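Local coordinates for protein beta2-microglobulin (Anolis carolinensis, PDB 7CPO) that probably serves as the light chain of the MHC class I molecule, pairing with its heavy chain and supporting display of peptides to immune cells, at residues Glu20-His31 with Thr61-Pro72. Sequence-based numbering, arbitrary orientation.
Sequences ENTFHCYAESFH and TFERLVYAKVIP
Tyr26 and Leu65 face each other as a non-hydrogen-bonded pair of two antiparallel strands, 21-30 and 62-70, and interlock on the side that also carries His24, Glu63 and Tyr67. Leu65 CD1 fills the notch between Tyr26 CB and His24 CB, 4.0 Å from each, and meets the imidazole at its edge. Beyond it the phenol ring runs alongside Glu63, pointing the same way, with Tyr26 OH 3.6 Å from Glu63 CB. Tyr26 CG is anti to its own N (chi1 179°), which leans the ring toward strand 62-70, with Tyr26 CD1 3.4 Å from Arg64 O. An alanine in place of Tyr26 keeps CB against Leu65 CD1 but would probably leave the Glu63 stem and Arg64 O without the ring and hydroxyl lying against them. The carboxylates of Glu28 and Glu63 come near each other, but Lys57 bridges both. Further along, Tyr67 CB sits 3.7 Å from His24 CD2, the two rings tilted by 34°, while Thr22 CG2 nestles beside Tyr67 CD1. His24 NE2 accepts a hydrogen bond from Ser239 N of the MHC class I antigen chain.

On the other side, Cys25, Val66 and Ala68 face the opposite sheet, with Val66 against Ile37 and Leu39 of strand 36-41. At the far end the Phe30 ring takes Phe62 CB over one face in a CH-pi contact, 4.0 Å from CB to the ring centroid, and Phe62 in turn presents its CE2 to His31 CD2, 3.3 Å away. Paired backbone bonds join Asn21 with Val70, Phe23 with Ala68, Cys25 with Val66 and Ala27 with Arg64. These are the two central strands of a four-stranded sheet; the Cys25-Cys80 disulfide ties it to the facing sheet, as in the immunoglobulin C1-set beta sandwich.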
ATOM      1  N   GLU B  20       8.227  12.275  22.475  1.00 43.29           N
ATOM      2  CA  GLU B  20       8.384  12.313  21.032  1.00 43.91           C
ATOM      3  C   GLU B  20       7.480  11.301  20.338  1.00 43.69           C
ATOM      4  O   GLU B  20       7.242  10.192  20.828  1.00 34.82           O
ATOM      5  CB  GLU B  20       9.831  12.095  20.610  1.00 42.10           C
ATOM      6  CG  GLU B  20      10.016  12.565  19.167  1.00 52.83           C
ATOM      7  CD  GLU B  20      11.394  12.343  18.605  1.00 67.27           C
ATOM      8  OE1 GLU B  20      11.700  12.952  17.549  1.00 76.29           O
ATOM      9  OE2 GLU B  20      12.172  11.577  19.223  1.00 69.02           O
ATOM     10  N   ASN B  21       6.989  11.706  19.176  1.00 39.04           N
ATOM     11  CA  ASN B  21       5.958  11.006  18.444  1.00 38.04           C
ATOM     12  C   ASN B  21       6.302  11.056  16.958  1.00 33.25           C
ATOM     13  O   ASN B  21       7.270  11.697  16.536  1.00 26.71           O
ATOM     14  CB  ASN B  21       4.598  11.647  18.732  1.00 27.63           C
ATOM     15  CG  ASN B  21       3.450  10.668  18.618  1.00 37.90           C
ATOM     16  OD1 ASN B  21       3.406   9.832  17.701  1.00 32.57           O
ATOM     17  ND2 ASN B  21       2.492  10.785  19.536  1.00 32.50           N
ATOM     18  N   THR B  22       5.504  10.370  16.151  1.00 28.88           N
ATOM     19  CA  THR B  22       5.602  10.494  14.705  1.00 27.91           C
ATOM     20  C   THR B  22       4.244  10.885  14.165  1.00 26.51           C
ATOM     21  O   THR B  22       3.237  10.242  14.476  1.00 26.97           O
ATOM     22  CB  THR B  22       6.077   9.200  14.054  1.00 28.28           C
ATOM     23  OG1 THR B  22       7.303   8.799  14.661  1.00 26.45           O
ATOM     24  CG2 THR B  22       6.284   9.396  12.555  1.00 28.53           C
ATOM     25  N   PHE B  23       4.225  11.943  13.373  1.00 25.06           N
ATOM     26  CA  PHE B  23       3.019  12.432  12.731  1.00 27.68           C
ATOM     27  C   PHE B  23       2.975  11.868  11.321  1.00 26.85           C
ATOM     28  O   PHE B  23       3.958  11.978  10.587  1.00 28.78           O
ATOM     29  CB  PHE B  23       3.035  13.961  12.700  1.00 30.74           C
ATOM     30  CG  PHE B  23       1.839  14.577  12.035  1.00 31.97           C
ATOM     31  CD1 PHE B  23       0.553  14.266  12.459  1.00 25.92           C
ATOM     32  CD2 PHE B  23       2.005  15.488  11.005  1.00 22.81           C
ATOM     33  CE1 PHE B  23      -0.547  14.846  11.853  1.00 29.86           C
ATOM     34  CE2 PHE B  23       0.909  16.072  10.391  1.00 30.10           C
ATOM     35  CZ  PHE B  23      -0.369  15.751  10.819  1.00 31.74           C
ATOM     36  N   HIS B  24       1.843  11.277  10.941  1.00 24.85           N
ATOM     37  CA  HIS B  24       1.675  10.661   9.629  1.00 27.41           C
ATOM     38  C   HIS B  24       0.529  11.303   8.871  1.00 25.96           C
ATOM     39  O   HIS B  24      -0.496  11.654   9.456  1.00 30.03           O
ATOM     40  CB  HIS B  24       1.370   9.161   9.718  1.00 23.79           C
ATOM     41  CG  HIS B  24       2.321   8.381  10.572  1.00 30.72           C
ATOM     42  ND1 HIS B  24       2.275   8.405  11.952  1.00 26.07           N
ATOM     43  CD2 HIS B  24       3.310   7.511  10.240  1.00 22.94           C
ATOM     44  CE1 HIS B  24       3.209   7.599  12.434  1.00 31.21           C
ATOM     45  NE2 HIS B  24       3.851   7.044  11.417  1.00 28.14           N
ATOM     46  N   CYS B  25       0.692  11.406   7.556  1.00 30.34           N
ATOM     47  CA  CYS B  25      -0.410  11.686   6.649  1.00 24.13           C
ATOM     48  C   CYS B  25      -0.409  10.633   5.542  1.00 27.01           C
ATOM     49  O   CYS B  25       0.617  10.401   4.892  1.00 26.96           O
ATOM     50  CB  CYS B  25      -0.314  13.101   6.075  1.00 22.53           C
ATOM     51  SG  CYS B  25      -1.668  13.487   4.920  1.00 31.74           S
ATOM     52  N   TYR B  26      -1.556   9.994   5.333  1.00 28.22           N
ATOM     53  CA  TYR B  26      -1.657   8.827   4.466  1.00 22.84           C
ATOM     54  C   TYR B  26      -2.795   9.019   3.476  1.00 24.84           C
ATOM     55  O   TYR B  26      -3.919   9.349   3.867  1.00 31.01           O
ATOM     56  CB  TYR B  26      -1.869   7.561   5.291  1.00 22.84           C
ATOM     57  CG  TYR B  26      -2.014   6.314   4.468  1.00 31.31           C
ATOM     58  CD1 TYR B  26      -0.950   5.815   3.726  1.00 24.98           C
ATOM     59  CD2 TYR B  26      -3.220   5.627   4.429  1.00 30.14           C
ATOM     60  CE1 TYR B  26      -1.090   4.662   2.969  1.00 25.48           C
ATOM     61  CE2 TYR B  26      -3.366   4.486   3.675  1.00 24.83           C
ATOM     62  CZ  TYR B  26      -2.299   4.008   2.944  1.00 26.24           C
ATOM     63  OH  TYR B  26      -2.445   2.867   2.191  1.00 26.99           O
ATOM     64  N   ALA B  27      -2.495   8.830   2.200  1.00 20.15           N
ATOM     65  CA  ALA B  27      -3.450   8.990   1.121  1.00 23.01           C
ATOM     66  C   ALA B  27      -3.522   7.691   0.342  1.00 26.62           C
ATOM     67  O   ALA B  27      -2.503   7.036   0.117  1.00 30.88           O
ATOM     68  CB  ALA B  27      -3.058  10.126   0.180  1.00 21.63           C
ATOM     69  N   GLU B  28      -4.726   7.324  -0.072  1.00 28.36           N
ATOM     70  CA  GLU B  28      -4.917   6.089  -0.805  1.00 26.97           C
ATOM     71  C   GLU B  28      -6.125   6.256  -1.711  1.00 27.66           C
ATOM     72  O   GLU B  28      -6.858   7.244  -1.624  1.00 32.45           O
ATOM     73  CB  GLU B  28      -5.066   4.894   0.152  1.00 31.26           C
ATOM     74  CG  GLU B  28      -6.373   4.825   0.940  1.00 28.02           C
ATOM     75  CD  GLU B  28      -6.578   3.457   1.580  1.00 33.43           C
ATOM     76  OE1 GLU B  28      -5.598   2.693   1.650  1.00 37.98           O
ATOM     77  OE2 GLU B  28      -7.702   3.136   2.021  1.00 42.23           O
ATOM     78  N   SER B  29      -6.297   5.298  -2.618  1.00 24.03           N
ATOM     79  CA  SER B  29      -7.470   5.185  -3.475  1.00 22.17           C
ATOM     80  C   SER B  29      -7.550   6.281  -4.535  1.00 25.07           C
ATOM     81  O   SER B  29      -8.626   6.535  -5.071  1.00 29.33           O
ATOM     82  CB  SER B  29      -8.750   5.155  -2.632  1.00 27.25           C
ATOM     83  OG  SER B  29      -8.677   4.105  -1.681  1.00 37.62           O
ATOM     84  N   PHE B  30      -6.437   6.917  -4.900  1.00 32.12           N
ATOM     85  CA  PHE B  30      -6.457   8.009  -5.870  1.00 27.53           C
ATOM     86  C   PHE B  30      -5.787   7.601  -7.178  1.00 29.32           C
ATOM     87  O   PHE B  30      -5.066   6.605  -7.271  1.00 21.87           O
ATOM     88  CB  PHE B  30      -5.785   9.272  -5.306  1.00 27.21           C
ATOM     89  CG  PHE B  30      -4.345   9.069  -4.876  1.00 26.34           C
ATOM     90  CD1 PHE B  30      -3.298   9.342  -5.749  1.00 27.87           C
ATOM     91  CD2 PHE B  30      -4.043   8.607  -3.597  1.00 23.84           C
ATOM     92  CE1 PHE B  30      -1.978   9.155  -5.357  1.00 29.57           C
ATOM     93  CE2 PHE B  30      -2.728   8.413  -3.200  1.00 22.14           C
ATOM     94  CZ  PHE B  30      -1.697   8.693  -4.081  1.00 26.86           C
ATOM     95  N   HIS B  31      -6.033   8.415  -8.196  1.00 28.15           N
ATOM     96  CA  HIS B  31      -5.493   8.213  -9.524  1.00 26.14           C
ATOM     97  C   HIS B  31      -5.652   9.503 -10.316  1.00 34.27           C
ATOM     98  O   HIS B  31      -6.690  10.164 -10.194  1.00 41.58           O
ATOM     99  CB  HIS B  31      -6.219   7.061 -10.220  1.00 33.56           C
ATOM    100  CG  HIS B  31      -5.418   6.437 -11.314  1.00 38.30           C
ATOM    101  ND1 HIS B  31      -5.199   7.064 -12.524  1.00 32.40           N
ATOM    102  CD2 HIS B  31      -4.765   5.251 -11.375  1.00 33.29           C
ATOM    103  CE1 HIS B  31      -4.444   6.291 -13.283  1.00 25.09           C
ATOM    104  NE2 HIS B  31      -4.165   5.188 -12.609  1.00 34.92           N
ATOM    105  N   THR B  61      -5.340   1.656  -7.672  1.00 22.78           N
ATOM    106  CA  THR B  61      -5.250   2.973  -7.070  1.00 24.36           C
ATOM    107  C   THR B  61      -4.048   3.046  -6.141  1.00 23.83           C
ATOM    108  O   THR B  61      -3.677   2.070  -5.485  1.00 27.69           O
ATOM    109  CB  THR B  61      -6.520   3.328  -6.298  1.00 28.85           C
ATOM    110  OG1 THR B  61      -6.689   2.419  -5.201  1.00 21.57           O
ATOM    111  CG2 THR B  61      -7.734   3.292  -7.218  1.00 20.25           C
ATOM    112  N   PHE B  62      -3.464   4.231  -6.076  1.00 22.65           N
ATOM    113  CA  PHE B  62      -2.162   4.487  -5.488  1.00 27.59           C
ATOM    114  C   PHE B  62      -2.243   4.772  -3.991  1.00 23.96           C
ATOM    115  O   PHE B  62      -3.298   5.107  -3.456  1.00 21.50           O
ATOM    116  CB  PHE B  62      -1.530   5.651  -6.225  1.00 24.19           C
ATOM    117  CG  PHE B  62      -1.193   5.321  -7.643  1.00 26.61           C
ATOM    118  CD1 PHE B  62      -0.003   4.666  -7.944  1.00 20.25           C
ATOM    119  CD2 PHE B  62      -2.074   5.632  -8.674  1.00 23.91           C
ATOM    120  CE1 PHE B  62       0.319   4.344  -9.256  1.00 22.54           C
ATOM    121  CE2 PHE B  62      -1.769   5.311  -9.983  1.00 21.55           C
ATOM    122  CZ  PHE B  62      -0.565   4.663 -10.279  1.00 27.41           C
ATOM    123  N   GLU B  63      -1.102   4.598  -3.315  1.00 30.90           N
ATOM    124  CA  GLU B  63      -0.955   4.866  -1.887  1.00 30.73           C
ATOM    125  C   GLU B  63       0.355   5.607  -1.649  1.00 32.29           C
ATOM    126  O   GLU B  63       1.348   5.382  -2.347  1.00 25.24           O
ATOM    127  CB  GLU B  63      -0.940   3.591  -1.025  1.00 23.33           C
ATOM    128  CG  GLU B  63      -1.789   2.455  -1.529  1.00 31.70           C
ATOM    129  CD  GLU B  63      -1.462   1.135  -0.841  1.00 41.38           C
ATOM    130  OE1 GLU B  63      -0.255   0.836  -0.651  1.00 39.70           O
ATOM    131  OE2 GLU B  63      -2.416   0.403  -0.484  1.00 37.19           O
ATOM    132  N   ARG B  64       0.356   6.468  -0.628  1.00 40.93           N
ATOM    133  CA  ARG B  64       1.523   7.276  -0.293  1.00 26.14           C
ATOM    134  C   ARG B  64       1.459   7.667   1.175  1.00 32.92           C
ATOM    135  O   ARG B  64       0.433   8.178   1.643  1.00 28.60           O
ATOM    136  CB  ARG B  64       1.597   8.529  -1.171  1.00 29.44           C
ATOM    137  CG  ARG B  64       2.744   9.479  -0.817  1.00 40.79           C
ATOM    138  CD  ARG B  64       4.057   8.999  -1.410  1.00 46.57           C
ATOM    139  NE  ARG B  64       4.108   9.235  -2.849  1.00 53.54           N
ATOM    140  CZ  ARG B  64       5.115   8.865  -3.629  1.00 57.04           C
ATOM    141  NH1 ARG B  64       6.161   8.237  -3.108  1.00 58.83           N
ATOM    142  NH2 ARG B  64       5.080   9.133  -4.927  1.00 58.41           N
ATOM    143  N   LEU B  65       2.558   7.448   1.888  1.00 31.10           N
ATOM    144  CA  LEU B  65       2.675   7.784   3.296  1.00 26.53           C
ATOM    145  C   LEU B  65       3.732   8.867   3.467  1.00 33.19           C
ATOM    146  O   LEU B  65       4.788   8.823   2.830  1.00 30.76           O
ATOM    147  CB  LEU B  65       3.039   6.554   4.128  1.00 20.83           C
ATOM    148  CG  LEU B  65       3.252   6.835   5.616  1.00 32.57           C
ATOM    149  CD1 LEU B  65       1.931   7.188   6.335  1.00 20.04           C
ATOM    150  CD2 LEU B  65       3.928   5.644   6.247  1.00 19.89           C
ATOM    151  N   VAL B  66       3.428   9.849   4.316  1.00 34.37           N
ATOM    152  CA  VAL B  66       4.279  11.007   4.563  1.00 22.75           C
ATOM    153  C   VAL B  66       4.330  11.216   6.063  1.00 26.20           C
ATOM    154  O   VAL B  66       3.286  11.222   6.725  1.00 30.80           O
ATOM    155  CB  VAL B  66       3.744  12.267   3.859  1.00 31.86           C
ATOM    156  CG1 VAL B  66       4.688  13.435   4.075  1.00 31.72           C
ATOM    157  CG2 VAL B  66       3.556  12.005   2.354  1.00 32.28           C
ATOM    158  N   TYR B  67       5.529  11.366   6.613  1.00 25.01           N
ATOM    159  CA  TYR B  67       5.616  11.424   8.063  1.00 24.85           C
ATOM    160  C   TYR B  67       6.860  12.187   8.497  1.00 30.52           C
ATOM    161  O   TYR B  67       7.770  12.451   7.705  1.00 28.76           O
ATOM    162  CB  TYR B  67       5.583  10.017   8.677  1.00 25.37           C
ATOM    163  CG  TYR B  67       6.719   9.126   8.239  1.00 26.26           C
ATOM    164  CD1 TYR B  67       7.881   9.025   8.992  1.00 30.96           C
ATOM    165  CD2 TYR B  67       6.630   8.381   7.075  1.00 34.06           C
ATOM    166  CE1 TYR B  67       8.936   8.214   8.586  1.00 33.77           C
ATOM    167  CE2 TYR B  67       7.680   7.558   6.661  1.00 32.88           C
ATOM    168  CZ  TYR B  67       8.827   7.479   7.422  1.00 43.10           C
ATOM    169  OH  TYR B  67       9.863   6.665   7.011  1.00 45.73           O
ATOM    170  N   ALA B  68       6.876  12.546   9.784  1.00 36.01           N
ATOM    171  CA  ALA B  68       7.949  13.330  10.378  1.00 27.72           C
ATOM    172  C   ALA B  68       7.907  13.154  11.883  1.00 23.48           C
ATOM    173  O   ALA B  68       6.830  13.041  12.469  1.00 32.51           O
ATOM    174  CB  ALA B  68       7.840  14.814  10.026  1.00 26.82           C
ATOM    175  N   LYS B  69       9.084  13.096  12.493  1.00 34.87           N
ATOM    176  CA  LYS B  69       9.168  13.068  13.941  1.00 39.33           C
ATOM    177  C   LYS B  69       8.809  14.444  14.490  1.00 45.29           C
ATOM    178  O   LYS B  69       9.018  15.473  13.840  1.00 37.11           O
ATOM    179  CB  LYS B  69      10.567  12.648  14.396  1.00 36.26           C
ATOM    180  CG  LYS B  69      10.841  11.139  14.302  1.00 39.32           C
ATOM    181  CD  LYS B  69      12.045  10.714  15.159  1.00 49.88           C
ATOM    182  CE  LYS B  69      13.350  11.394  14.706  1.00 62.59           C
ATOM    183  NZ  LYS B  69      14.313  10.460  14.028  1.00 50.84           N
ATOM    184  N   VAL B  70       8.229  14.455  15.689  1.00 41.70           N
ATOM    185  CA  VAL B  70       7.750  15.689  16.294  1.00 47.18           C
ATOM    186  C   VAL B  70       7.565  15.445  17.783  1.00 46.48           C
ATOM    187  O   VAL B  70       7.420  14.303  18.224  1.00 42.91           O
ATOM    188  CB  VAL B  70       6.437  16.170  15.623  1.00 47.00           C
ATOM    189  CG1 VAL B  70       5.243  15.385  16.150  1.00 41.23           C
ATOM    190  CG2 VAL B  70       6.258  17.656  15.857  1.00 61.66           C
ATOM    191  N   ILE B  71       7.598  16.517  18.563  1.00 55.60           N
ATOM    192  CA  ILE B  71       7.401  16.471  20.005  1.00 50.24           C
ATOM    193  C   ILE B  71       6.159  17.284  20.345  1.00 48.71           C
ATOM    194  O   ILE B  71       6.192  18.523  20.311  1.00 59.71           O
ATOM    195  CB  ILE B  71       8.629  16.983  20.766  1.00 51.58           C
ATOM    196  CG1 ILE B  71       9.904  16.303  20.270  1.00 47.79           C
ATOM    197  CG2 ILE B  71       8.465  16.745  22.250  1.00 48.49           C
ATOM    198  CD1 ILE B  71      11.117  16.641  21.131  1.00 42.64           C
ATOM    199  N   PRO B  72       5.047  16.648  20.667  1.00 63.19           N
ATOM    200  CA  PRO B  72       3.818  17.396  20.947  1.00 69.19           C
ATOM    201  C   PRO B  72       3.920  18.304  22.175  1.00 68.82           C
ATOM    202  O   PRO B  72       4.740  18.102  23.076  1.00 54.51           O
ATOM    203  CB  PRO B  72       2.768  16.295  21.154  1.00 60.78           C
ATOM    204  CG  PRO B  72       3.310  15.099  20.395  1.00 55.47           C
ATOM    205  CD  PRO B  72       4.805  15.193  20.515  1.00 53.79           C
TER